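Local coordinates for exported protein (PDB 3MSW) that is of unknown function but is probably exported from the cytoplasm and folds as a single-layer antiparallel beta-sheet built from beta-hairpin repeats, at residues L35-Y43 with V53-I61. Numbering follows the deposited sequence. Where two conformers were deposited one is given.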
# COMPACT_ATOMS: atom_id res chain seq x y z
N LEU A 35 13.22 -19.73 -4.72
CA LEU A 35 12.11 -18.89 -4.32
C LEU A 35 11.78 -18.00 -5.51
O LEU A 35 12.65 -17.27 -6.00
CB LEU A 35 12.48 -18.05 -3.07
CG LEU A 35 12.71 -18.84 -1.78
CD1 LEU A 35 13.37 -17.95 -0.73
CD2 LEU A 35 11.42 -19.43 -1.26
N ASN A 36 10.56 -18.10 -6.01
CA ASN A 36 10.14 -17.32 -7.16
C ASN A 36 9.62 -15.94 -6.75
O ASN A 36 8.76 -15.85 -5.87
CB ASN A 36 9.07 -18.07 -7.97
CG ASN A 36 9.50 -19.45 -8.38
OD1 ASN A 36 8.94 -20.45 -7.93
ND2 ASN A 36 10.56 -19.53 -9.18
N PRO A 37 10.05 -14.87 -7.47
CA PRO A 37 9.53 -13.53 -7.16
C PRO A 37 8.05 -13.42 -7.50
O PRO A 37 7.58 -14.02 -8.46
CB PRO A 37 10.38 -12.58 -8.01
CG PRO A 37 11.00 -13.42 -9.05
CD PRO A 37 11.02 -14.85 -8.58
N VAL A 38 7.31 -12.71 -6.66
CA VAL A 38 5.88 -12.54 -6.82
C VAL A 38 5.54 -11.06 -6.83
O VAL A 38 4.75 -10.59 -7.67
CB VAL A 38 5.09 -13.32 -5.70
CG1 VAL A 38 3.62 -12.95 -5.68
CG2 VAL A 38 5.24 -14.83 -5.86
N LYS A 39 6.10 -10.31 -5.87
CA LYS A 39 5.76 -8.91 -5.69
C LYS A 39 6.97 -8.15 -5.22
O LYS A 39 7.88 -8.73 -4.61
CB LYS A 39 4.63 -8.82 -4.62
CG LYS A 39 3.48 -7.85 -4.93
CD LYS A 39 2.59 -8.38 -6.07
CE LYS A 39 1.19 -8.71 -5.64
NZ LYS A 39 0.41 -9.14 -6.82
N MSE A 40 7.01 -6.86 -5.55
CA MSE A 40 8.06 -5.97 -5.06
C MSE A 40 7.51 -4.60 -4.70
O MSE A 40 6.78 -3.99 -5.48
CB MSE A 40 9.22 -5.86 -6.03
CG MSE A 40 10.37 -5.00 -5.45
SE MSE A 40 11.77 -5.15 -6.61
CE MSE A 40 11.02 -4.16 -8.15
N TYR A 41 7.89 -4.11 -3.51
CA TYR A 41 7.50 -2.78 -3.05
C TYR A 41 8.73 -1.92 -2.99
O TYR A 41 9.74 -2.33 -2.42
CB TYR A 41 6.86 -2.83 -1.65
CG TYR A 41 5.77 -3.87 -1.48
CD1 TYR A 41 4.70 -3.94 -2.38
CD2 TYR A 41 5.74 -4.70 -0.37
CE1 TYR A 41 3.67 -4.86 -2.19
CE2 TYR A 41 4.72 -5.63 -0.19
CZ TYR A 41 3.68 -5.71 -1.10
OH TYR A 41 2.67 -6.62 -0.93
N LYS A 42 8.62 -0.72 -3.56
CA LYS A 42 9.68 0.29 -3.54
C LYS A 42 9.17 1.48 -2.74
O LYS A 42 8.06 1.95 -2.99
CB LYS A 42 10.04 0.73 -4.97
CG LYS A 42 10.65 -0.39 -5.83
CD LYS A 42 12.12 -0.63 -5.49
CE LYS A 42 12.75 -1.63 -6.41
NZ LYS A 42 13.95 -2.27 -5.80
N TYR A 43 9.95 1.95 -1.76
CA TYR A 43 9.53 3.07 -0.91
C TYR A 43 10.34 4.33 -1.16
O TYR A 43 11.56 4.28 -1.20
CB TYR A 43 9.60 2.68 0.57
CG TYR A 43 8.84 1.41 0.88
CD1 TYR A 43 9.42 0.16 0.67
CD2 TYR A 43 7.58 1.45 1.47
CE1 TYR A 43 8.74 -1.01 0.97
CE2 TYR A 43 6.90 0.28 1.80
CZ TYR A 43 7.49 -0.95 1.56
OH TYR A 43 6.82 -2.11 1.86
N VAL A 53 5.87 7.45 -0.58
CA VAL A 53 5.29 6.82 -1.76
C VAL A 53 5.73 5.36 -1.81
O VAL A 53 6.93 5.08 -1.87
CB VAL A 53 5.59 7.56 -3.09
CG1 VAL A 53 4.87 6.88 -4.28
CG2 VAL A 53 5.20 9.03 -3.01
N LYS A 54 4.76 4.44 -1.79
CA LYS A 54 5.02 3.02 -1.93
C LYS A 54 4.53 2.61 -3.30
O LYS A 54 3.35 2.79 -3.59
CB LYS A 54 4.30 2.23 -0.85
CG LYS A 54 4.47 0.71 -1.03
CD LYS A 54 3.72 -0.01 0.08
CE LYS A 54 3.07 -1.27 -0.37
NZ LYS A 54 2.37 -1.93 0.76
N SER A 55 5.43 2.11 -4.15
CA SER A 55 5.06 1.63 -5.47
C SER A 55 5.12 0.11 -5.43
O SER A 55 6.12 -0.45 -4.97
CB SER A 55 6.01 2.19 -6.53
OG SER A 55 5.87 3.60 -6.56
N THR A 56 4.08 -0.56 -5.94
CA THR A 56 3.97 -2.02 -5.95
C THR A 56 4.10 -2.56 -7.38
O THR A 56 3.47 -2.05 -8.31
CB THR A 56 2.61 -2.40 -5.31
OG1 THR A 56 2.56 -1.89 -3.98
CG2 THR A 56 2.36 -3.86 -5.30
N TYR A 57 4.88 -3.65 -7.53
CA TYR A 57 5.13 -4.30 -8.81
C TYR A 57 4.79 -5.76 -8.67
O TYR A 57 5.00 -6.35 -7.61
CB TYR A 57 6.60 -4.13 -9.28
CG TYR A 57 7.00 -2.68 -9.40
CD1 TYR A 57 6.79 -1.97 -10.58
CD2 TYR A 57 7.48 -1.97 -8.30
CE1 TYR A 57 7.04 -0.60 -10.66
CE2 TYR A 57 7.78 -0.61 -8.38
CZ TYR A 57 7.55 0.07 -9.56
OH TYR A 57 7.80 1.41 -9.64
N ALA A 58 4.22 -6.33 -9.74
CA ALA A 58 3.85 -7.73 -9.76
C ALA A 58 4.75 -8.41 -10.80
O ALA A 58 5.07 -7.82 -11.84
CB ALA A 58 2.39 -7.87 -10.14
N TRP A 59 5.18 -9.65 -10.51
CA TRP A 59 5.99 -10.42 -11.45
C TRP A 59 5.14 -10.90 -12.60
O TRP A 59 4.15 -11.62 -12.38
CB TRP A 59 6.69 -11.61 -10.78
CG TRP A 59 7.73 -12.25 -11.66
CD1 TRP A 59 7.64 -13.46 -12.29
CD2 TRP A 59 9.00 -11.69 -12.04
NE1 TRP A 59 8.78 -13.70 -13.02
CE2 TRP A 59 9.65 -12.64 -12.87
CE3 TRP A 59 9.67 -10.49 -11.73
CZ2 TRP A 59 10.93 -12.44 -13.39
CZ3 TRP A 59 10.93 -10.28 -12.28
CH2 TRP A 59 11.54 -11.23 -13.11
N ASN A 60 5.52 -10.50 -13.83
CA ASN A 60 4.80 -10.93 -15.02
C ASN A 60 5.46 -12.25 -15.48
O ASN A 60 6.60 -12.23 -15.94
CB ASN A 60 4.84 -9.86 -16.14
CG ASN A 60 4.09 -10.25 -17.39
OD1 ASN A 60 4.18 -11.36 -17.88
ND2 ASN A 60 3.31 -9.35 -17.93
N ILE A 61 4.77 -13.37 -15.31
CA ILE A 61 5.30 -14.71 -15.63
C ILE A 61 5.50 -14.96 -17.12
O ILE A 61 6.23 -15.88 -17.49
CB ILE A 61 4.48 -15.85 -14.95
CG1 ILE A 61 3.05 -15.95 -15.55
CG2 ILE A 61 4.47 -15.67 -13.41
CD1 ILE A 61 2.25 -17.16 -15.19
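K42 and S55 bond to each other twice through the backbone, K42 N to S55 O and S55 N to K42 O both at 2.9 Å. M40 and Y57 form the next hydrogen-bonded pair, Y57 N giving the shorter link to M40 O at 2.8 Å. Beyond them W59 N reaches V38 O at 3.0 Å; on the other side of strand 35-46, toward strand 18-27, V38 and K39 together oppose I24, a classic beta bulge. On the face carrying Y41, K54 runs alongside two tyrosines. Its CG lies anti to the backbone N (chi1 176°), and a bend at chi3 brings NZ over the Y41 ring, 4.2 Å from the centroid and almost on the ring normal, a cation-pi contact with CE packed over the same face. K54 CD meets Y43 CE2 at 3.6 Å, while T56 CB sits at the Y41 ring edge, in its plane. K39 bends across Y57 O to bring CD 4.0 Å from A58 CA, and its NZ ends in a salt bridge with E69 of strand 65-77. On the other face, K42 CG approaches Y57 CE2 at 3.8 Å, the two side chains nearly perpendicular. At the far end of the pairing, P37 CG rests over the centre of the W59 six-membered ring, 4.1 Å from its centroid, in a CH-pi contact; W66 meets W59 edge-to-face. Segments 35-43 and 53-60 run antiparallel, with axes at 159°, and form one hairpin of a meander in which each strand pairs with the next one along the chain, as expected of single-layer beta-sheets evolved from hairpin repeats.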